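Local coordinates for benzoylformate decarboxylase (PDB 4Q9D), which is a thiamine pyrophosphate-family enzyme of three alpha/beta domains, four copies of which make up the assembly, with a magnesium ion bound in the model, at residues F242-H246 with P247-G251; P354-S357 with N358-Y361; T381-D384 with L385-L389; R420-G423 with V424-V428; G486-I489 with S490-A493. One frame throughout, in Å; residues are numbered along the deposited sequence.

In the fold
Followed from the N terminus, the five contacts come one after another, none nesting within or crossing the next, and each closes a short local turn. Interaction 1 closes two tight turns leading into strand 249-252, outermost in this chain's central sheet. Interaction 2 starts helix 357-367, and interaction 3 forms helix 382-388, which is joined to it by probable hydrogen bonds Ser357-Asp384 and Asn358-Trp388. Interaction 3 also reaches back to interaction 1, where Phe386 packs on Glu244 and Tyr249, tying the central domain to the C-terminal region. Interaction 4 ends helix 408-421 ahead of strand 428-433. Interaction 5 starts helix 489-495 at a subunit boundary, its centre about 28 Å from that of interaction 4.

Interaction 1: F242-H246 with P247-G251; sequences FPEDH and PLYAG
Tyr249 folds back over the turn before it and lies alongside Glu244, the two side chains pointing the same way. With CG anti to the backbone N (chi1 -177°), the torsion lays the tyrosine ring against Glu244. Its CB is 3.2 Å from His246 O, with Pro243 O farther off. CD1 of Tyr249 comes to the edge of the Phe242 ring, 3.9 Å from Phe242 CD2, as the two aromatic side chains slide past each other in opposite directions. CD2 comes 3.1 Å from Glu244 O. Over the face, Glu244 CA makes a CH-pi contact, 3.9 Å from the centroid of the Tyr249 ring, while Gly251 N lies over the centre of the opposite face. Further out, CZ touches Glu244 CG at 3.5 Å, and at the tip the hydroxyl OH lies 2.6 Å from Glu244 OE2, a weak bond at most, since another acceptor competes for the proton; the carboxylate stands nearly square to the ring, and its other oxygen, OE1, takes Thr391 N.

His246 holds the second turn with two acceptors, one in the backbone and one in the side chain. Its carbonyl O accepts Tyr249 N at 2.8 Å, the donor standing above the carbonyl plane, and ring atom ND1 accepts Leu248 N at 3.1 Å. Pro247 CD packs over one imidazole face and Phe242 CZ over the other, while NE2 is bonded to Glu225. Two type I beta turns, Pro243 to His246 and His246 to Tyr249, thus run in succession into strand 249-252, an edge strand within this chain of the parallel sheet of the central, Rossmann-like domain.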
# COMPACT_ATOMS: atom_id res chain seq x y z
N PHE B 242 -23.12 -25.12 -17.04
CA PHE B 242 -23.43 -26.29 -17.88
C PHE B 242 -24.63 -27.02 -17.27
O PHE B 242 -24.64 -27.24 -16.06
CB PHE B 242 -22.21 -27.22 -17.92
CG PHE B 242 -22.36 -28.44 -18.81
CD1 PHE B 242 -22.20 -28.34 -20.19
CD2 PHE B 242 -22.61 -29.70 -18.25
CE1 PHE B 242 -22.31 -29.47 -21.00
CE2 PHE B 242 -22.71 -30.83 -19.07
CZ PHE B 242 -22.57 -30.71 -20.44
N PRO B 243 -25.61 -27.41 -18.09
CA PRO B 243 -26.87 -27.99 -17.59
C PRO B 243 -26.62 -29.23 -16.74
O PRO B 243 -25.91 -30.16 -17.14
CB PRO B 243 -27.68 -28.28 -18.87
CG PRO B 243 -26.69 -28.28 -19.98
CD PRO B 243 -25.51 -27.45 -19.57
N GLU B 244 -27.15 -29.22 -15.53
CA GLU B 244 -26.80 -30.26 -14.58
C GLU B 244 -27.61 -31.56 -14.82
O GLU B 244 -27.36 -32.59 -14.17
CB GLU B 244 -27.00 -29.75 -13.15
CG GLU B 244 -25.91 -28.78 -12.67
CD GLU B 244 -26.01 -28.54 -11.18
OE1 GLU B 244 -26.93 -27.81 -10.74
OE2 GLU B 244 -25.20 -29.14 -10.45
N ASP B 245 -28.58 -31.49 -15.73
CA ASP B 245 -29.31 -32.68 -16.19
C ASP B 245 -28.75 -33.23 -17.50
O ASP B 245 -29.33 -34.13 -18.08
CB ASP B 245 -30.80 -32.35 -16.38
CG ASP B 245 -31.03 -31.24 -17.41
OD1 ASP B 245 -30.04 -30.60 -17.82
OD2 ASP B 245 -32.19 -30.99 -17.79
N HIS B 246 -27.62 -32.70 -17.98
CA HIS B 246 -27.00 -33.20 -19.21
C HIS B 246 -26.36 -34.58 -19.02
O HIS B 246 -25.71 -34.82 -18.00
CB HIS B 246 -25.92 -32.23 -19.70
CG HIS B 246 -25.58 -32.38 -21.14
ND1 HIS B 246 -24.65 -33.29 -21.60
CD2 HIS B 246 -26.03 -31.72 -22.24
CE1 HIS B 246 -24.55 -33.19 -22.92
NE2 HIS B 246 -25.37 -32.24 -23.33
N PRO B 247 -26.49 -35.47 -20.03
CA PRO B 247 -25.96 -36.85 -19.93
C PRO B 247 -24.46 -36.85 -19.67
O PRO B 247 -23.95 -37.81 -19.07
CB PRO B 247 -26.23 -37.46 -21.32
CG PRO B 247 -27.31 -36.57 -21.93
CD PRO B 247 -27.13 -35.20 -21.34
N LEU B 248 -23.75 -35.82 -20.12
CA LEU B 248 -22.30 -35.77 -19.90
C LEU B 248 -21.91 -35.22 -18.52
O LEU B 248 -20.74 -35.27 -18.15
CB LEU B 248 -21.62 -34.97 -21.00
CG LEU B 248 -21.57 -35.56 -22.41
CD1 LEU B 248 -20.85 -34.56 -23.32
CD2 LEU B 248 -20.87 -36.90 -22.45
N TYR B 249 -22.88 -34.67 -17.78
CA TYR B 249 -22.54 -33.97 -16.53
C TYR B 249 -22.05 -34.92 -15.46
O TYR B 249 -22.71 -35.90 -15.15
CB TYR B 249 -23.74 -33.19 -16.01
CG TYR B 249 -23.48 -32.36 -14.75
CD1 TYR B 249 -22.49 -31.37 -14.72
CD2 TYR B 249 -24.26 -32.53 -13.63
CE1 TYR B 249 -22.30 -30.61 -13.59
CE2 TYR B 249 -24.08 -31.79 -12.51
CZ TYR B 249 -23.10 -30.82 -12.49
OH TYR B 249 -22.96 -30.09 -11.34
N ALA B 250 -20.89 -34.63 -14.89
CA ALA B 250 -20.33 -35.45 -13.86
C ALA B 250 -20.32 -34.78 -12.48
O ALA B 250 -19.70 -35.29 -11.53
CB ALA B 250 -18.93 -35.93 -14.25
N GLY B 251 -20.97 -33.63 -12.37
CA GLY B 251 -21.09 -32.97 -11.09
C GLY B 251 -19.88 -32.11 -10.75
O GLY B 251 -18.91 -32.08 -11.50
O HOH W 1 -25.98 -36.57 -16.09

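Interaction 2: P354-S357 with N358-Y361; sequences PMTS and NAVY
Thr356 OG1 has two partners: Ala359 N donates to it at 2.9 Å, and Asp348 OD2 is hydrogen-bonded to it from outside the turn. Thr356 is the N-cap of helix 357-367. Its hydroxyl sits between the backbone N and the carbonyl carbon (chi1 60°), which brings the oxygen over the first turn, close enough for the Ala359 methyl to press on it at 3.4 Å. The carbonyl of the same residue opens the regular helix pattern, with Val360 N bonding to Thr356 O at 3.2 Å; one residue on, Tyr361 N bonds to Ser357 O. That second oxygen is also met in the plane of the tyrosine ring, at its edge, by Tyr361 CD2 at 3.2 Å.

A water spans the helix start, giving a proton to Ser357 OG and accepting one from Asn358 N at 3.1 Å, so a first-turn N-H, which has no helical carbonyl four residues back to bond to, finds a partner in the water. Met355, just before the cap, packs along the apolar side. Its CB lies near Ala359 CB, and CG meets Val360 CG2 at 3.8 Å, the two side chains crossing at about a right angle; the bend at chi3 then turns the methyl aside.

The polar ends lead to helix 382-388, where Ser357 OG bonds to Asp384 and Asn358 OD1 to Trp388 NE1, while Tyr361 OH bonds to Thr381 OG1 just ahead of it. Toward the sheet, Met355 and Val360 rest on Val527 of strand 523-528, and Met355 and Ala359 touch Thr506 at the start of helix 506-518.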
# COMPACT_ATOMS: atom_id res chain seq x y z
N PRO B 354 -39.25 -30.08 13.29
CA PRO B 354 -38.15 -29.72 12.40
C PRO B 354 -37.84 -30.86 11.46
O PRO B 354 -37.84 -32.02 11.85
CB PRO B 354 -36.98 -29.49 13.36
CG PRO B 354 -37.26 -30.40 14.48
CD PRO B 354 -38.77 -30.39 14.65
N MET B 355 -37.57 -30.52 10.20
CA MET B 355 -37.36 -31.52 9.17
C MET B 355 -35.91 -31.55 8.68
O MET B 355 -35.10 -30.68 9.03
CB MET B 355 -38.30 -31.25 8.01
CG MET B 355 -38.09 -29.91 7.38
SD MET B 355 -39.41 -29.48 6.24
CE MET B 355 -40.66 -28.89 7.38
N THR B 356 -35.58 -32.59 7.92
CA THR B 356 -34.26 -32.69 7.31
C THR B 356 -34.13 -31.63 6.20
O THR B 356 -35.12 -31.22 5.59
CB THR B 356 -34.06 -34.08 6.68
OG1 THR B 356 -35.05 -34.29 5.67
CG2 THR B 356 -34.18 -35.18 7.73
N SER B 357 -32.91 -31.19 5.93
CA SER B 357 -32.72 -30.33 4.75
C SER B 357 -33.10 -31.08 3.46
O SER B 357 -33.52 -30.47 2.47
CB SER B 357 -31.27 -29.80 4.69
OG SER B 357 -30.33 -30.82 4.97
N ASN B 358 -32.95 -32.40 3.48
CA ASN B 358 -33.38 -33.21 2.35
C ASN B 358 -34.89 -33.04 2.06
O ASN B 358 -35.29 -32.89 0.90
CB ASN B 358 -33.00 -34.68 2.60
CG ASN B 358 -33.35 -35.58 1.43
OD1 ASN B 358 -32.84 -35.39 0.32
ND2 ASN B 358 -34.22 -36.56 1.67
N ALA B 359 -35.71 -33.03 3.11
CA ALA B 359 -37.14 -32.76 2.95
C ALA B 359 -37.37 -31.38 2.34
O ALA B 359 -38.18 -31.23 1.44
CB ALA B 359 -37.85 -32.84 4.30
N VAL B 360 -36.68 -30.37 2.87
CA VAL B 360 -36.87 -28.98 2.43
C VAL B 360 -36.60 -28.82 0.95
O VAL B 360 -37.38 -28.20 0.24
CB VAL B 360 -35.92 -27.98 3.19
CG1 VAL B 360 -36.05 -26.57 2.60
CG2 VAL B 360 -36.21 -27.98 4.67
N TYR B 361 -35.46 -29.34 0.48
CA TYR B 361 -35.10 -29.16 -0.93
C TYR B 361 -35.98 -29.95 -1.88
O TYR B 361 -36.23 -29.51 -3.00
CB TYR B 361 -33.62 -29.45 -1.17
CG TYR B 361 -32.72 -28.30 -0.77
CD1 TYR B 361 -32.25 -27.39 -1.71
CD2 TYR B 361 -32.35 -28.12 0.57
CE1 TYR B 361 -31.43 -26.30 -1.32
CE2 TYR B 361 -31.54 -27.05 0.95
CZ TYR B 361 -31.08 -26.16 0.01
OH TYR B 361 -30.26 -25.13 0.43
O HOH W 2 -31.01 -34.00 5.21

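Interaction 3: T381-D384 with L385-L389; sequences TMLD and LFTWL
Thr387 turns its hydroxyl anti to its own carbonyl carbon (chi1 -60°), which aims OG1 back along the helix at Leu383, where chi1 173° and chi2 55° together bring Leu383 CD1 to 3.7 Å from Thr387 OG1. Leu383 O then accepts two protons from one residue: Thr387 N at 2.8 Å and Thr387 OG1 at 2.9 Å, the hydroxyl coming in from above the carbonyl plane. The hydroxyl of this buried threonine is thus bonded within its own helix.

Successive backbone bonds run the same way, Leu385 N to Thr381 O, Phe386 N to Met382 O and Trp388 N to Asp384 O, and wind the short helix 382-388 that connects strand 373-377 to strand 397-399 in a beta-alpha-beta unit. Leu385 faces the sheet, touching Val374 and Met376. On another side, Leu383 CD1 and Phe386 CD2 approach to 4.3 Å, and the Phe386 ring goes on to a cation-pi contact with Arg343, whose NE also bonds to Phe386 O. Trp388 sets the edge of its indole toward Asp384 O, with CD1 3.7 Å from that oxygen, and Thr387 CG2 lies over one indole face.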
# COMPACT_ATOMS: atom_id res chain seq x y z
N THR B 381 -25.97 -27.36 3.46
CA THR B 381 -26.95 -28.03 2.59
C THR B 381 -26.60 -28.08 1.09
O THR B 381 -27.48 -28.26 0.25
CB THR B 381 -28.39 -27.51 2.81
OG1 THR B 381 -28.51 -26.18 2.32
CG2 THR B 381 -28.74 -27.53 4.31
N MET B 382 -25.32 -27.96 0.76
CA MET B 382 -24.93 -28.05 -0.65
C MET B 382 -25.34 -29.39 -1.30
O MET B 382 -25.76 -29.43 -2.46
CB MET B 382 -23.42 -27.81 -0.81
CG MET B 382 -23.03 -26.32 -0.74
SD MET B 382 -23.61 -25.29 -2.10
CE MET B 382 -22.67 -25.88 -3.53
N LEU B 383 -25.23 -30.48 -0.54
CA LEU B 383 -25.60 -31.80 -1.09
C LEU B 383 -27.06 -31.82 -1.49
O LEU B 383 -27.41 -32.33 -2.55
CB LEU B 383 -25.31 -32.93 -0.09
CG LEU B 383 -25.81 -34.34 -0.50
CD1 LEU B 383 -25.28 -34.77 -1.87
CD2 LEU B 383 -25.49 -35.39 0.58
N ASP B 384 -27.92 -31.20 -0.66
CA ASP B 384 -29.36 -31.15 -0.93
C ASP B 384 -29.70 -30.34 -2.16
O ASP B 384 -30.61 -30.68 -2.91
CB ASP B 384 -30.10 -30.62 0.31
CG ASP B 384 -29.76 -31.42 1.56
OD1 ASP B 384 -29.90 -32.67 1.52
OD2 ASP B 384 -29.31 -30.84 2.56
N LEU B 385 -28.99 -29.24 -2.36
CA LEU B 385 -29.20 -28.42 -3.54
C LEU B 385 -28.80 -29.23 -4.77
O LEU B 385 -29.52 -29.27 -5.76
CB LEU B 385 -28.32 -27.15 -3.45
CG LEU B 385 -28.00 -26.44 -4.77
CD1 LEU B 385 -29.12 -25.50 -5.11
CD2 LEU B 385 -26.65 -25.70 -4.66
N PHE B 386 -27.64 -29.88 -4.69
CA PHE B 386 -27.16 -30.70 -5.79
C PHE B 386 -28.17 -31.82 -6.13
O PHE B 386 -28.50 -32.07 -7.30
CB PHE B 386 -25.78 -31.28 -5.44
CG PHE B 386 -25.29 -32.33 -6.40
CD1 PHE B 386 -24.81 -31.97 -7.66
CD2 PHE B 386 -25.32 -33.68 -6.05
CE1 PHE B 386 -24.37 -32.94 -8.55
CE2 PHE B 386 -24.87 -34.65 -6.94
CZ PHE B 386 -24.40 -34.28 -8.20
N THR B 387 -28.68 -32.49 -5.09
CA THR B 387 -29.59 -33.62 -5.28
C THR B 387 -30.91 -33.20 -5.87
O THR B 387 -31.40 -33.83 -6.80
CB THR B 387 -29.87 -34.30 -3.95
OG1 THR B 387 -28.62 -34.77 -3.43
CG2 THR B 387 -30.84 -35.48 -4.13
N TRP B 388 -31.48 -32.10 -5.37
CA TRP B 388 -32.85 -31.76 -5.73
C TRP B 388 -33.04 -30.56 -6.65
O TRP B 388 -34.10 -30.42 -7.26
CB TRP B 388 -33.67 -31.54 -4.45
CG TRP B 388 -33.87 -32.81 -3.65
CD1 TRP B 388 -33.31 -33.13 -2.44
CD2 TRP B 388 -34.69 -33.93 -4.02
NE1 TRP B 388 -33.74 -34.38 -2.04
CE2 TRP B 388 -34.59 -34.89 -2.99
CE3 TRP B 388 -35.51 -34.21 -5.13
CZ2 TRP B 388 -35.27 -36.12 -3.03
CZ3 TRP B 388 -36.19 -35.43 -5.16
CH2 TRP B 388 -36.07 -36.36 -4.12
N LEU B 389 -32.06 -29.66 -6.75
CA LEU B 389 -32.28 -28.46 -7.57
C LEU B 389 -31.20 -28.29 -8.63
O LEU B 389 -30.43 -27.31 -8.57
CB LEU B 389 -32.36 -27.20 -6.72
CG LEU B 389 -33.37 -27.12 -5.58
CD1 LEU B 389 -33.30 -25.72 -4.92
CD2 LEU B 389 -34.78 -27.38 -6.09

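Interaction 4: R420-G423 with V424-V428; sequences RARG and VDRTV
Arg422 lays the flat of its guanidinium on Val424: the methyl CG2 stands over the centre of one face, 3.7 Å from Arg422 CZ, and CB lies close by. At its far corner, Arg422 NH2 meets the guanidinium of Arg426, sitting over one face of that group, 3.5 Å from Arg426 CZ and 3.3 Å from Arg426 NH2. The two planes are turned 63° against each other, so the groups do not stack; one nitrogen of the first looks down on the second.

The torsions explain the meeting. Both arginines start with CG tucked between the backbone N and the carbonyl carbon (chi1 67° for Arg422 and 73° for Arg426) and then run extended to NE, which brings their guanidinium groups together. Asp419, in the last turns of helix 408-421, receives both: its OD1 forms a salt bridge with Arg422 NH2 and its OD2 one with Arg426 NE. Arg426 NH1 is held separately by Ala395 O.

Behind this, the backbone is shaped by a Schellman motif. Gly423, at positive phi, is its C-prime residue; Val424 N reaches back to Asp419 O, and Gly423 N bonds weakly to Arg420 O at 3.4 Å. The reversal delivers the chain toward strand 428-433 and sets Val424 against the Arg422 guanidinium.

The two guanidinium groups gather round one carboxylate, whose charge probably offsets much of theirs. The methyl covering one guanidinium face costs little, since the hydrogen-bonding capacity of that group lies around its rim.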
# COMPACT_ATOMS: atom_id res chain seq x y z
N ARG B 420 -35.97 -7.15 -13.34
CA ARG B 420 -37.00 -6.17 -13.65
C ARG B 420 -36.48 -5.10 -14.63
O ARG B 420 -37.17 -4.78 -15.58
CB ARG B 420 -37.56 -5.54 -12.37
CG ARG B 420 -38.41 -4.30 -12.62
CD ARG B 420 -38.92 -3.71 -11.31
NE ARG B 420 -39.70 -4.66 -10.50
CZ ARG B 420 -40.09 -4.40 -9.25
NH1 ARG B 420 -39.72 -3.25 -8.68
NH2 ARG B 420 -40.81 -5.27 -8.55
N ALA B 421 -35.26 -4.60 -14.43
CA ALA B 421 -34.67 -3.65 -15.38
C ALA B 421 -34.47 -4.23 -16.79
O ALA B 421 -34.65 -3.52 -17.77
CB ALA B 421 -33.34 -3.09 -14.85
N ARG B 422 -34.11 -5.51 -16.90
CA ARG B 422 -33.81 -6.07 -18.23
C ARG B 422 -35.02 -6.78 -18.86
O ARG B 422 -34.89 -7.44 -19.89
CB ARG B 422 -32.63 -7.04 -18.17
CG ARG B 422 -32.91 -8.30 -17.39
CD ARG B 422 -31.65 -8.95 -16.79
NE ARG B 422 -31.96 -10.25 -16.18
CZ ARG B 422 -31.81 -11.41 -16.81
NH1 ARG B 422 -31.32 -11.41 -18.05
NH2 ARG B 422 -32.13 -12.55 -16.20
N GLY B 423 -36.18 -6.67 -18.21
CA GLY B 423 -37.42 -7.20 -18.76
C GLY B 423 -37.58 -8.71 -18.65
O GLY B 423 -38.30 -9.30 -19.43
N VAL B 424 -36.93 -9.32 -17.67
CA VAL B 424 -37.10 -10.76 -17.43
C VAL B 424 -38.02 -11.00 -16.24
O VAL B 424 -37.78 -10.52 -15.14
CB VAL B 424 -35.76 -11.46 -17.24
CG1 VAL B 424 -35.95 -12.86 -16.66
CG2 VAL B 424 -35.05 -11.53 -18.58
N ASP B 425 -39.07 -11.77 -16.49
CA ASP B 425 -40.10 -12.03 -15.50
C ASP B 425 -39.85 -13.41 -14.89
O ASP B 425 -40.14 -14.42 -15.50
CB ASP B 425 -41.48 -11.98 -16.18
CG ASP B 425 -42.64 -12.44 -15.28
OD1 ASP B 425 -42.55 -12.35 -14.04
OD2 ASP B 425 -43.67 -12.89 -15.83
N ARG B 426 -39.28 -13.46 -13.68
CA ARG B 426 -39.03 -14.74 -13.05
C ARG B 426 -38.93 -14.49 -11.58
O ARG B 426 -38.87 -13.33 -11.12
CB ARG B 426 -37.75 -15.39 -13.58
CG ARG B 426 -36.47 -14.73 -13.08
CD ARG B 426 -35.22 -15.43 -13.57
NE ARG B 426 -34.07 -14.59 -13.31
CZ ARG B 426 -32.81 -14.89 -13.62
NH1 ARG B 426 -32.52 -16.02 -14.24
NH2 ARG B 426 -31.84 -14.04 -13.32
N THR B 427 -38.93 -15.59 -10.84
CA THR B 427 -38.83 -15.52 -9.40
C THR B 427 -37.42 -15.89 -8.99
O THR B 427 -36.74 -16.69 -9.64
CB THR B 427 -39.90 -16.42 -8.70
OG1 THR B 427 -41.20 -15.94 -9.04
CG2 THR B 427 -39.77 -16.35 -7.17
N VAL B 428 -36.96 -15.25 -7.92
CA VAL B 428 -35.70 -15.60 -7.29
C VAL B 428 -36.00 -16.38 -6.03
O VAL B 428 -36.76 -15.91 -5.15
CB VAL B 428 -34.86 -14.35 -6.93
CG1 VAL B 428 -33.58 -14.78 -6.15
CG2 VAL B 428 -34.48 -13.61 -8.19

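Interaction 5: G486-I489 with S490-A493; sequences GLDI and SSIA
The N-terminal cap of helix 489-495 is made by Asp488, which reaches over the first turn to Ser491. Its CG is anti to the backbone N (chi1 172°), and the carboxylate divides its work between two donors of that serine. OD2 takes the hydroxyl, Ser491 OG, at 2.5 Å, short enough that the exact distance should be taken with caution; OD1 takes Ser491 N at 3.5 Å, a weak capping bond though nearly straight, with an N-H...O angle of 168°. A water adds a third tie, donating to Asp488 OD1 at 2.9 Å and accepting from Ser490 N at 3.0 Å, so two N-H groups of the opening turn are met on the carboxylate side.

The backbone carries on from there: Ile492 N bonds weakly to Asp488 O, and Ala493 N bonds to Ile489 O at 2.9 Å. Ile492 folds its CG1 against Asp488 O at 3.5 Å and sends CD1 toward Leu487 CD2 at 4.3 Å, closing the apolar side of the turn.

That side faces another chain, for Leu487 packs on Trp445 and Ile492 on Phe496 of the second subunit, and Ser491 meets its own counterpart there. Ile489 points inward instead, onto Val458 and onto Asp434, one of the magnesium ligands. An aspartate N-cap, with its capping bond and bridging water, thus starts a helix of the C-terminal thiamine pyrophosphate-binding fold, with the subunit interface on its outer flank.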
# COMPACT_ATOMS: atom_id res chain seq x y z
N GLY B 486 -32.50 -18.03 20.32
CA GLY B 486 -33.16 -16.77 20.64
C GLY B 486 -33.33 -15.83 19.46
O GLY B 486 -33.08 -14.63 19.57
N LEU B 487 -33.77 -16.37 18.33
CA LEU B 487 -34.03 -15.59 17.14
C LEU B 487 -35.38 -15.99 16.64
O LEU B 487 -35.63 -17.16 16.41
CB LEU B 487 -33.01 -15.89 16.04
CG LEU B 487 -31.62 -15.27 16.13
CD1 LEU B 487 -30.78 -15.88 15.01
CD2 LEU B 487 -31.72 -13.75 15.97
N ASP B 488 -36.26 -15.01 16.49
CA ASP B 488 -37.53 -15.24 15.84
C ASP B 488 -37.46 -14.52 14.50
O ASP B 488 -37.72 -13.31 14.39
CB ASP B 488 -38.70 -14.76 16.72
CG ASP B 488 -40.05 -14.81 15.99
OD1 ASP B 488 -40.15 -15.40 14.90
OD2 ASP B 488 -41.01 -14.22 16.50
N ILE B 489 -37.05 -15.26 13.48
CA ILE B 489 -36.72 -14.66 12.20
C ILE B 489 -37.96 -14.11 11.46
O ILE B 489 -37.87 -13.14 10.72
CB ILE B 489 -35.89 -15.63 11.34
CG1 ILE B 489 -34.52 -15.85 12.01
CG2 ILE B 489 -35.75 -15.08 9.90
CD1 ILE B 489 -33.64 -16.85 11.33
N SER B 490 -39.13 -14.72 11.69
CA SER B 490 -40.40 -14.19 11.13
C SER B 490 -40.74 -12.79 11.62
O SER B 490 -41.10 -11.93 10.83
CB SER B 490 -41.58 -15.11 11.43
OG SER B 490 -41.72 -16.02 10.37
N SER B 491 -40.62 -12.56 12.93
CA SER B 491 -40.86 -11.22 13.46
C SER B 491 -39.93 -10.19 12.83
O SER B 491 -40.37 -9.08 12.48
CB SER B 491 -40.70 -11.20 14.97
OG SER B 491 -41.68 -12.06 15.50
N ILE B 492 -38.66 -10.55 12.69
CA ILE B 492 -37.69 -9.62 12.09
C ILE B 492 -38.11 -9.33 10.66
O ILE B 492 -38.16 -8.17 10.24
CB ILE B 492 -36.24 -10.18 12.16
CG1 ILE B 492 -35.85 -10.45 13.61
CG2 ILE B 492 -35.23 -9.21 11.53
CD1 ILE B 492 -34.54 -11.31 13.77
N ALA B 493 -38.46 -10.38 9.92
CA ALA B 493 -38.82 -10.22 8.50
C ALA B 493 -40.05 -9.33 8.32
O ALA B 493 -40.10 -8.46 7.47
CB ALA B 493 -39.09 -11.60 7.87
O HOH W 3 -39.59 -17.42 12.94